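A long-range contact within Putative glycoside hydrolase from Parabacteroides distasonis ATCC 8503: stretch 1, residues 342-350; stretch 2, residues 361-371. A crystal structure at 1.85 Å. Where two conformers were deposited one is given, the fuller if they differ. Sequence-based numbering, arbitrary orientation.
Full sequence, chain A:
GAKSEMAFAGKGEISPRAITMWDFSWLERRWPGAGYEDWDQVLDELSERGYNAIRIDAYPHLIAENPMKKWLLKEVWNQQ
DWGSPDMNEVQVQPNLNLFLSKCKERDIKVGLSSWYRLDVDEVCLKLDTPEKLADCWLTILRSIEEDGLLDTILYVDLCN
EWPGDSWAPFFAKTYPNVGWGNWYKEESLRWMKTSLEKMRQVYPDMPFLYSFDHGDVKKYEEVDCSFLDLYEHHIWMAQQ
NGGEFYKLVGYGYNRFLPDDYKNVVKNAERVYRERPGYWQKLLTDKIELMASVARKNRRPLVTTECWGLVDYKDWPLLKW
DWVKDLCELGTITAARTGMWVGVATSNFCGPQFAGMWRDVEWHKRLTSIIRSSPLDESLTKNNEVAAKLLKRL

Stretch 1, residues 342-350: GVATSNFCG
Stretch 2 361-371: EWHKRLTSIIR

No hydrogen bond joins these two stretches, although a threonine hydroxyl and a histidine ring sit at the centre of their contact. Thr345 OG1 lies 4.2 Å from His363 ND1, too far for a bond, and both atoms find hydrogen-bond partners elsewhere in the structure. What remains between the stretches is packing: 313 Å² of surface, both sides summed, is buried between loop and helix.

The helical partner runs through 361-371 and begins earlier in the chain. Its phi/psi values stay near -65/-45 until Arg371, at -73/-12, and its i to i+4 backbone bonds are regular except for a weak one from Leu366 N to Trp362 O, 3.4 Å. Against it lies an extended segment that becomes loop: Val343 at -127/129, Ala344 at -100/154, then Thr345 at -88/-30. The two run in opposite senses, for Val343 CA is 6.7 Å from Ile370 CA and Thr345 CA is 7.3 Å from Leu366 CA. Two residues of the extended segment thus span four of the helix, about one turn.

Across Val343 to Thr345 the directions alternate: Val343 and Thr345 point toward the helix, whereas Ala344 points away and loses no area to it. Ser346 also points toward the helix without reaching it. Val343, chi1 t, places CB 4.0 Å from Ile370 CG1, while its carbonyl O is 3.6 Å from Ile370 CD1. Ile370 is m, t (-73°, 160°).

Thr345 has the largest covered area, 87 Å². At chi1 p (56°), its CG2 meets Leu366 CD1 at 3.8 Å and Ile370 CD1 at 4.2 Å, with Leu366 in the m, t rotamer. Its OG1 instead approaches aromatic edges: it is 4.0 Å from Trp362 CZ3 and lies near the planes of both the Trp362 and His363 rings. Trp362 (t, chi2 92°) and His363 (m, chi2 -81°) leave the helix sideways, but their ends come nearer the loop.

Beyond Thr345 the chain moves off and returns. Ser346 (-173/169, chi1 p) accepts a bond at OG from Phe348 N, 3.0 Å, which braces the loop internally; Asn347 (-87/21) and Phe348 (-121/21) do not touch the helix. Cys349 (-89/66, chi1 t) comes back to it, with SG 4.0 Å from His363 CE1 in an oblique sulfur-aromatic approach. The rule to read here is economical: Val343 and Thr345, two apart, pack over about two turns of helix, and Cys349 returns to the His363 ring that Thr345 already approaches.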

# COMPACT_ATOMS: atom_id res chain seq x y z
N GLY A 342 5.25 2.47 -10.09
CA GLY A 342 5.25 1.33 -9.20
C GLY A 342 3.94 0.58 -9.35
O GLY A 342 2.87 1.12 -9.07
N VAL A 343 4.01 -0.68 -9.79
CA VAL A 343 2.82 -1.48 -10.00
C VAL A 343 2.90 -2.80 -9.26
O VAL A 343 3.91 -3.43 -9.33
CB VAL A 343 2.63 -1.77 -11.50
CG1 VAL A 343 1.29 -2.49 -11.73
CG2 VAL A 343 2.73 -0.50 -12.31
N ALA A 344 1.86 -3.15 -8.47
CA ALA A 344 1.74 -4.42 -7.78
C ALA A 344 0.81 -5.29 -8.62
O ALA A 344 -0.02 -4.76 -9.37
CB ALA A 344 1.15 -4.24 -6.39
N THR A 345 0.97 -6.60 -8.51
CA THR A 345 0.10 -7.56 -9.19
C THR A 345 -1.09 -7.83 -8.29
O THR A 345 -2.18 -8.11 -8.79
CB THR A 345 0.84 -8.86 -9.50
OG1 THR A 345 1.37 -9.40 -8.28
CG2 THR A 345 1.96 -8.61 -10.53
N SER A 346 -0.89 -7.73 -6.97
CA SER A 346 -2.01 -7.81 -6.00
C SER A 346 -1.57 -7.50 -4.58
O SER A 346 -0.37 -7.50 -4.32
CB SER A 346 -2.65 -9.21 -6.00
OG SER A 346 -1.90 -10.14 -5.24
N ASN A 347 -2.54 -7.32 -3.66
CA ASN A 347 -2.24 -7.18 -2.24
C ASN A 347 -2.14 -8.55 -1.51
O ASN A 347 -2.25 -8.58 -0.30
CB ASN A 347 -3.17 -6.20 -1.48
CG ASN A 347 -4.68 -6.54 -1.58
OD1 ASN A 347 -5.19 -6.63 -2.63
ND2 ASN A 347 -5.37 -6.61 -0.47
N PHE A 348 -1.90 -9.65 -2.25
CA PHE A 348 -1.73 -10.99 -1.69
C PHE A 348 -0.36 -11.51 -2.10
O PHE A 348 -0.13 -12.72 -2.10
CB PHE A 348 -2.85 -11.93 -2.17
CG PHE A 348 -4.21 -11.34 -1.98
CD1 PHE A 348 -4.70 -11.10 -0.72
CD2 PHE A 348 -5.01 -11.00 -3.06
CE1 PHE A 348 -5.94 -10.50 -0.54
CE2 PHE A 348 -6.23 -10.39 -2.88
CZ PHE A 348 -6.71 -10.17 -1.61
N CYS A 349 0.52 -10.58 -2.46
CA CYS A 349 1.79 -10.90 -3.01
C CYS A 349 2.86 -11.08 -1.92
O CYS A 349 3.86 -10.34 -1.86
CB CYS A 349 2.18 -9.81 -3.99
SG CYS A 349 3.50 -10.32 -5.07
N GLY A 350 2.67 -12.12 -1.14
CA GLY A 350 3.57 -12.46 -0.04
C GLY A 350 3.47 -13.93 0.34
O GLY A 350 2.50 -14.60 -0.01
N GLU A 361 6.08 -18.54 -12.48
CA GLU A 361 6.02 -18.06 -13.87
C GLU A 361 4.95 -17.00 -14.09
O GLU A 361 5.18 -16.09 -14.87
CB GLU A 361 5.89 -19.22 -14.88
CG GLU A 361 7.05 -20.20 -14.87
CD GLU A 361 8.41 -19.52 -14.95
OE1 GLU A 361 8.65 -18.71 -15.88
OE2 GLU A 361 9.26 -19.79 -14.04
N TRP A 362 3.81 -17.11 -13.41
CA TRP A 362 2.75 -16.09 -13.47
C TRP A 362 3.29 -14.74 -13.00
O TRP A 362 3.03 -13.68 -13.62
CB TRP A 362 1.60 -16.48 -12.59
CG TRP A 362 0.41 -15.58 -12.61
CD1 TRP A 362 -0.70 -15.71 -13.41
CD2 TRP A 362 0.14 -14.49 -11.72
NE1 TRP A 362 -1.63 -14.76 -13.08
CE2 TRP A 362 -1.14 -14.00 -12.04
CE3 TRP A 362 0.84 -13.89 -10.70
CZ2 TRP A 362 -1.71 -12.91 -11.39
CZ3 TRP A 362 0.28 -12.79 -10.05
CH2 TRP A 362 -0.99 -12.32 -10.40
N HIS A 363 4.06 -14.78 -11.92
CA HIS A 363 4.69 -13.55 -11.43
C HIS A 363 5.72 -13.02 -12.39
O HIS A 363 5.70 -11.85 -12.69
CB HIS A 363 5.32 -13.73 -10.06
CG HIS A 363 4.32 -13.98 -8.98
ND1 HIS A 363 3.61 -12.96 -8.38
CD2 HIS A 363 3.92 -15.13 -8.39
CE1 HIS A 363 2.81 -13.48 -7.46
NE2 HIS A 363 2.99 -14.79 -7.43
N LYS A 364 6.64 -13.87 -12.83
CA LYS A 364 7.70 -13.48 -13.75
C LYS A 364 7.17 -12.84 -15.04
O LYS A 364 7.75 -11.85 -15.49
CB LYS A 364 8.66 -14.63 -14.04
CG LYS A 364 9.62 -14.95 -12.90
CD LYS A 364 10.43 -16.24 -13.13
CE LYS A 364 11.35 -16.19 -14.36
N ARG A 365 6.10 -13.39 -15.62
CA ARG A 365 5.50 -12.77 -16.82
C ARG A 365 5.01 -11.32 -16.54
O ARG A 365 5.25 -10.42 -17.32
CB ARG A 365 4.34 -13.59 -17.35
CG ARG A 365 4.71 -14.90 -17.97
CD ARG A 365 3.52 -15.56 -18.72
NE ARG A 365 2.40 -15.96 -17.86
CZ ARG A 365 2.34 -17.12 -17.18
NH1 ARG A 365 3.36 -17.97 -17.20
NH2 ARG A 365 1.29 -17.41 -16.43
N LEU A 366 4.33 -11.13 -15.42
CA LEU A 366 3.78 -9.81 -15.06
C LEU A 366 4.82 -8.81 -14.63
O LEU A 366 4.75 -7.63 -15.02
CB LEU A 366 2.69 -9.93 -13.99
CG LEU A 366 1.37 -10.57 -14.41
CD1 LEU A 366 0.41 -10.78 -13.20
CD2 LEU A 366 0.67 -9.76 -15.55
N THR A 367 5.79 -9.25 -13.82
CA THR A 367 6.86 -8.34 -13.41
C THR A 367 7.71 -7.97 -14.61
O THR A 367 8.18 -6.82 -14.69
CB THR A 367 7.69 -8.84 -12.24
OG1 THR A 367 8.32 -10.07 -12.58
CG2 THR A 367 6.77 -9.01 -11.01
N SER A 368 7.88 -8.88 -15.57
CA SER A 368 8.61 -8.55 -16.80
C SER A 368 7.86 -7.41 -17.53
O SER A 368 8.46 -6.44 -17.97
CB SER A 368 8.75 -9.75 -17.73
OG SER A 368 9.62 -9.46 -18.82
N ILE A 369 6.55 -7.53 -17.66
CA ILE A 369 5.77 -6.50 -18.33
C ILE A 369 5.87 -5.15 -17.62
O ILE A 369 6.06 -4.09 -18.26
CB ILE A 369 4.30 -6.93 -18.45
CG1 ILE A 369 4.13 -8.02 -19.53
CG2 ILE A 369 3.40 -5.71 -18.78
CD1 ILE A 369 2.85 -8.87 -19.34
N ILE A 370 5.77 -5.18 -16.29
CA ILE A 370 5.80 -3.97 -15.49
C ILE A 370 7.13 -3.26 -15.66
O ILE A 370 7.17 -2.07 -15.97
CB ILE A 370 5.63 -4.26 -14.01
CG1 ILE A 370 4.20 -4.67 -13.68
CG2 ILE A 370 6.04 -3.02 -13.18
CD1 ILE A 370 4.11 -5.44 -12.33
N ARG A 371 8.21 -4.01 -15.48
CA ARG A 371 9.55 -3.42 -15.51
C ARG A 371 10.06 -2.99 -16.90
O ARG A 371 11.03 -2.26 -17.00
CB ARG A 371 10.53 -4.34 -14.80
CG ARG A 371 10.18 -4.43 -13.31
CD ARG A 371 10.94 -5.53 -12.62
NE ARG A 371 12.37 -5.37 -12.77
CZ ARG A 371 13.28 -6.12 -12.16
NH1 ARG A 371 12.93 -7.11 -11.33
NH2 ARG A 371 14.56 -5.86 -12.36